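Local structure of endoglucanase EG-II (Hypocrea jecorina, 3QR3) at residues A[28-32]-A[295-299]; A[31-35]-A[85-89]. The protein probably hydrolyses internal beta-1,4-glucosidic bonds of cellulose, as an endoglucanase of glycoside hydrolase family 5. All coordinates share one frame; numbering follows the deposited sequence.

Contact 1 (A[28-32]-A[295-299])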
loop_
_atom_site.group_PDB
_atom_site.type_symbol
_atom_site.label_atom_id
_atom_site.label_comp_id
_atom_site.label_asym_id
_atom_site.label_seq_id
_atom_site.Cartn_x
_atom_site.Cartn_y
_atom_site.Cartn_z
ATOM N N VAL A 28 14.510 11.187 0.967
ATOM C CA VAL A 28 14.192 9.760 1.136
ATOM C C VAL A 28 15.124 9.153 2.185
ATOM O O VAL A 28 16.250 9.607 2.353
ATOM C CB VAL A 28 14.309 8.955 -0.177
ATOM C CG1 VAL A 28 13.289 9.457 -1.206
ATOM C CG2 VAL A 28 15.737 9.032 -0.721
ATOM N N TYR A 29 14.641 8.147 2.905
ATOM C CA TYR A 29 15.463 7.438 3.886
ATOM C C TYR A 29 15.105 5.965 3.725
ATOM O O TYR A 29 14.385 5.400 4.548
ATOM C CB TYR A 29 15.172 7.940 5.311
ATOM C CG TYR A 29 16.123 7.421 6.398
ATOM C CD1 TYR A 29 17.490 7.315 6.165
ATOM C CD2 TYR A 29 15.654 7.083 7.662
ATOM C CE1 TYR A 29 18.360 6.855 7.151
ATOM C CE2 TYR A 29 16.517 6.623 8.659
ATOM C CZ TYR A 29 17.869 6.506 8.392
ATOM O OH TYR A 29 18.739 6.070 9.374
ATOM N N PRO A 30 15.582 5.348 2.633
ATOM C CA PRO A 30 15.121 4.005 2.261
ATOM C C PRO A 30 15.547 2.950 3.271
ATOM O O PRO A 30 16.638 3.052 3.841
ATOM C CB PRO A 30 15.784 3.770 0.895
ATOM C CG PRO A 30 16.117 5.181 0.378
ATOM C CD PRO A 30 16.509 5.910 1.636
ATOM N N PRO A 31 14.679 1.951 3.508
ATOM C CA PRO A 31 14.960 0.853 4.440
ATOM C C PRO A 31 15.814 -0.249 3.797
ATOM O O PRO A 31 15.442 -1.423 3.819
ATOM C CB PRO A 31 13.557 0.316 4.771
ATOM C CG PRO A 31 12.747 0.596 3.534
ATOM C CD PRO A 31 13.353 1.824 2.870
ATOM N N LEU A 32 16.936 0.146 3.208
ATOM C CA LEU A 32 17.944 -0.794 2.731
ATOM C C LEU A 32 19.210 -0.515 3.532
ATOM O O LEU A 32 19.760 0.595 3.470
ATOM C CB LEU A 32 18.228 -0.595 1.247
ATOM C CG LEU A 32 17.165 -1.091 0.281
ATOM C CD1 LEU A 32 17.459 -0.595 -1.123
ATOM C CD2 LEU A 32 17.085 -2.624 0.315
ATOM N N ALA A 295 6.314 0.014 9.317
ATOM C CA ALA A 295 7.656 -0.375 9.747
ATOM C C ALA A 295 8.670 0.170 8.733
ATOM O O ALA A 295 8.444 1.225 8.140
ATOM C CB ALA A 295 7.763 -1.902 9.889
ATOM N N GLY A 296 9.768 -0.548 8.514
ATOM C CA GLY A 296 10.798 -0.063 7.615
ATOM C C GLY A 296 11.627 0.984 8.349
ATOM O O GLY A 296 12.197 0.695 9.403
ATOM N N SER A 297 11.667 2.202 7.814
ATOM C CA SER A 297 12.537 3.255 8.344
ATOM C C SER A 297 11.943 4.035 9.522
ATOM O O SER A 297 12.605 4.898 10.088
ATOM C CB SER A 297 12.983 4.208 7.227
ATOM O OG SER A 297 13.845 3.544 6.311
ATOM N N PHE A 298 10.710 3.722 9.905
ATOM C CA PHE A 298 10.159 4.259 11.151
ATOM C C PHE A 298 10.895 3.626 12.325
ATOM O O PHE A 298 11.280 2.460 12.255
ATOM C CB PHE A 298 8.664 3.971 11.274
ATOM C CG PHE A 298 7.803 4.767 10.330
ATOM C CD1 PHE A 298 7.674 6.137 10.476
ATOM C CD2 PHE A 298 7.086 4.131 9.319
ATOM C CE1 PHE A 298 6.874 6.871 9.619
ATOM C CE2 PHE A 298 6.275 4.850 8.460
ATOM C CZ PHE A 298 6.174 6.227 8.601
ATOM N N ASP A 299 11.112 4.386 13.394
ATOM C CA ASP A 299 11.769 3.819 14.571
ATOM C C ASP A 299 10.857 3.833 15.792
ATOM O O ASP A 299 9.657 4.060 15.674
ATOM C CB ASP A 299 13.120 4.495 14.849
ATOM C CG ASP A 299 12.986 5.948 15.279
ATOM O OD1 ASP A 299 11.867 6.379 15.624
ATOM O OD2 ASP A 299 14.017 6.656 15.297
#
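The Y29 ring comes against S297 at a slant, its CD2 lying 3.9 Å from S297 CB, while the ring of Y41 meets that of Y29. Its side chain also comes within about 5 Å of a bound sulfate, probably from the crystallisation liquor. On another side of the serine is the puckered pyrrolidine ring of P31, whose CB is 3.6 Å from S297 OG and 4.0 Å from G296 CA, so that the proline rests on the turn where the chain leaves the strand. Between the tyrosine and proline rings the S297 hydroxyl reaches the backbone: OG donates to Y29 O over 2.6 Å, a short bond approaching the carbonyl at 154° and tilted 22° from its plane. With OG set beside its own backbone N (chi1 -67°), the serine points its hydroxyl at the loop; a further interaction with A11 O, at the end of strand 5-11, is weak. P31 N lies close to the same OG but, having no hydrogen, cannot bond. P31 is also the centre of an inverse gamma turn, closed by a weak bond from L32 N to P30 O. The positive phi of G296 suits a glycine, and a side chain there would start close to P31 CB. The contact is buried where the first and eighth strands of the TIM barrel end: A295 and S297 bond through their backbones to A11, helix 44-55 supplies the Q47 side chain, whose OE1 is hydrogen-bonded to G296 N, and P31 packs on I10 of strand 5-11 and on helix 80-95.

Contact 2 (A[31-35]-A[85-89]); sequences PLKNF and KYDQL
K85 and F35 meet at a slant, the aliphatic part of the lysine passing one corner of the aromatic ring. F35 CE1 does most of the touching, 3.6 Å from K85 CG, with K85 CB and CD also close to it. The lysine bends at its second torsion (chi2 -63°) and is extended beyond, which brings NZ round to the backbone of the turn: it donates to F35 O over 2.9 Å, from above the carbonyl plane, 40° out of it. NZ stands 5.1 Å from the centroid of the F35 ring, so any cation-pi attraction is weak at most. One water links the polar groups, accepting from K85 NZ at 2.6 Å and donating to N34 O and to Q88 OE1. On the more buried side L32 is directed at the helix: its CD1 branch comes unusually close to K85 O, at 3.1 Å, a contact whose shortness is doubtful, and the packing rests rather on CD2, 4.1 Å from L89 CB. P31 adds its CG, 3.9 Å from L89 CD2, the two side chains meeting at about a right angle. The loop contains a type I beta turn from L32 to F35, closed by F35 N bonding to L32 O. Shortening K85 to an alanine is likely to leave F35 O and the bridging water without their cationic donor, and to uncover the part of the F35 ring against which CG and CD lie. The chemistry is thus layered: leucine and proline pack on the buried side of helix 80-95, and a lysine does double duty at the boundary, packing its methylenes against the ring while its ammonium, probably charged, satisfies a turn carbonyl near the more open side of Q88 and N34.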
loop_
_atom_site.group_PDB
_atom_site.type_symbol
_atom_site.label_atom_id
_atom_site.label_comp_id
_atom_site.label_asym_id
_atom_site.label_seq_id
_atom_site.Cartn_x
_atom_site.Cartn_y
_atom_site.Cartn_z
ATOM N N PRO A 31 14.679 1.951 3.508
ATOM C CA PRO A 31 14.960 0.853 4.440
ATOM C C PRO A 31 15.814 -0.249 3.797
ATOM O O PRO A 31 15.442 -1.423 3.819
ATOM C CB PRO A 31 13.557 0.316 4.771
ATOM C CG PRO A 31 12.747 0.596 3.534
ATOM C CD PRO A 31 13.353 1.824 2.870
ATOM N N LEU A 32 16.936 0.146 3.208
ATOM C CA LEU A 32 17.944 -0.794 2.731
ATOM C C LEU A 32 19.210 -0.515 3.532
ATOM O O LEU A 32 19.760 0.595 3.470
ATOM C CB LEU A 32 18.228 -0.595 1.247
ATOM C CG LEU A 32 17.165 -1.091 0.281
ATOM C CD1 LEU A 32 17.459 -0.595 -1.123
ATOM C CD2 LEU A 32 17.085 -2.624 0.315
ATOM N N LYS A 33 19.658 -1.513 4.281
ATOM C CA LYS A 33 20.731 -1.313 5.250
ATOM C C LYS A 33 21.955 -0.626 4.649
ATOM O O LYS A 33 22.487 0.318 5.233
ATOM C CB LYS A 33 21.126 -2.634 5.909
ATOM C CG LYS A 33 22.067 -2.459 7.095
ATOM C CD LYS A 33 22.258 -3.760 7.853
ATOM C CE LYS A 33 23.181 -3.575 9.056
ATOM N NZ LYS A 33 23.353 -4.861 9.795
ATOM N N ASN A 34 22.395 -1.093 3.482
ATOM C CA ASN A 34 23.600 -0.541 2.867
ATOM C C ASN A 34 23.283 0.358 1.676
ATOM O O ASN A 34 23.972 0.316 0.658
ATOM C CB ASN A 34 24.576 -1.653 2.455
ATOM C CG ASN A 34 26.025 -1.161 2.372
ATOM O OD1 ASN A 34 26.452 -0.323 3.163
ATOM N ND2 ASN A 34 26.781 -1.685 1.409
ATOM N N PHE A 35 22.249 1.179 1.819
ATOM C CA PHE A 35 21.819 2.105 0.762
ATOM C C PHE A 35 22.913 3.085 0.306
ATOM O O PHE A 35 22.953 3.477 -0.863
ATOM C CB PHE A 35 20.600 2.907 1.229
ATOM C CG PHE A 35 20.049 3.848 0.184
ATOM C CD1 PHE A 35 19.268 3.372 -0.850
ATOM C CD2 PHE A 35 20.312 5.213 0.247
ATOM C CE1 PHE A 35 18.755 4.232 -1.812
ATOM C CE2 PHE A 35 19.806 6.083 -0.708
ATOM C CZ PHE A 35 19.025 5.588 -1.738
ATOM N N LYS A 85 18.055 0.756 -6.847
ATOM C CA LYS A 85 17.950 0.742 -5.392
ATOM C C LYS A 85 16.584 0.206 -4.954
ATOM O O LYS A 85 16.497 -0.685 -4.119
ATOM C CB LYS A 85 18.172 2.149 -4.829
ATOM C CG LYS A 85 19.613 2.672 -4.961
ATOM C CD LYS A 85 20.590 1.805 -4.162
ATOM C CE LYS A 85 22.001 2.393 -4.175
ATOM N NZ LYS A 85 22.887 1.701 -3.197
ATOM N N TYR A 86 15.513 0.754 -5.514
ATOM C CA TYR A 86 14.169 0.309 -5.146
ATOM C C TYR A 86 13.963 -1.170 -5.448
ATOM O O TYR A 86 13.348 -1.898 -4.666
ATOM C CB TYR A 86 13.110 1.158 -5.850
ATOM C CG TYR A 86 11.696 0.816 -5.458
ATOM C CD1 TYR A 86 11.219 1.105 -4.189
ATOM C CD2 TYR A 86 10.835 0.205 -6.364
ATOM C CE1 TYR A 86 9.915 0.802 -3.827
ATOM C CE2 TYR A 86 9.536 -0.104 -6.021
ATOM C CZ TYR A 86 9.078 0.198 -4.757
ATOM O OH TYR A 86 7.789 -0.118 -4.412
ATOM N N ASP A 87 14.505 -1.632 -6.567
ATOM C CA ASP A 87 14.347 -3.043 -6.926
ATOM C C ASP A 87 15.001 -3.983 -5.917
ATOM O O ASP A 87 14.571 -5.129 -5.760
ATOM C CB ASP A 87 14.867 -3.343 -8.335
ATOM C CG ASP A 87 14.520 -4.763 -8.788
ATOM O OD1 ASP A 87 13.337 -5.139 -8.689
ATOM O OD2 ASP A 87 15.425 -5.509 -9.217
ATOM N N GLN A 88 16.036 -3.514 -5.223
ATOM C CA GLN A 88 16.664 -4.355 -4.209
ATOM C C GLN A 88 15.662 -4.675 -3.110
ATOM O O GLN A 88 15.633 -5.788 -2.590
ATOM C CB GLN A 88 17.912 -3.695 -3.595
ATOM C CG GLN A 88 19.101 -3.597 -4.523
ATOM C CD GLN A 88 20.246 -2.799 -3.906
ATOM O OE1 GLN A 88 20.411 -2.768 -2.688
ATOM N NE2 GLN A 88 21.034 -2.155 -4.747
ATOM N N LEU A 89 14.851 -3.693 -2.745
ATOM C CA LEU A 89 13.853 -3.904 -1.702
ATOM C C LEU A 89 12.734 -4.824 -2.233
ATOM O O LEU A 89 12.272 -5.736 -1.544
ATOM C CB LEU A 89 13.293 -2.561 -1.226
ATOM C CG LEU A 89 12.300 -2.608 -0.063
ATOM C CD1 LEU A 89 12.964 -3.204 1.172
ATOM C CD2 LEU A 89 11.761 -1.210 0.220
HETATM O O HOH W 1 22.228 -0.395 -1.773
#

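Overall arrangement
Contacts 1 and 2 start from the same loop between strand 5-11 and helix 44-55 and have centres 10 Å apart, so that consecutive residues serve two neighbours. P31 belongs to both, turning CB to the end of strand 287-296 and CG to helix 80-95. They also touch directly, P30 CG lying 3.6 Å from F35 CE1, and Y41 meets the rings of both Y29 and F35. The centre of contact 1 is about 15 Å and that of contact 2 about 18 Å from the centre of the chain. In TIM-barrel enzymes the active site lies at the C-terminal ends of the strands, the end from which this loop and the residues after strand 287-296 emerge.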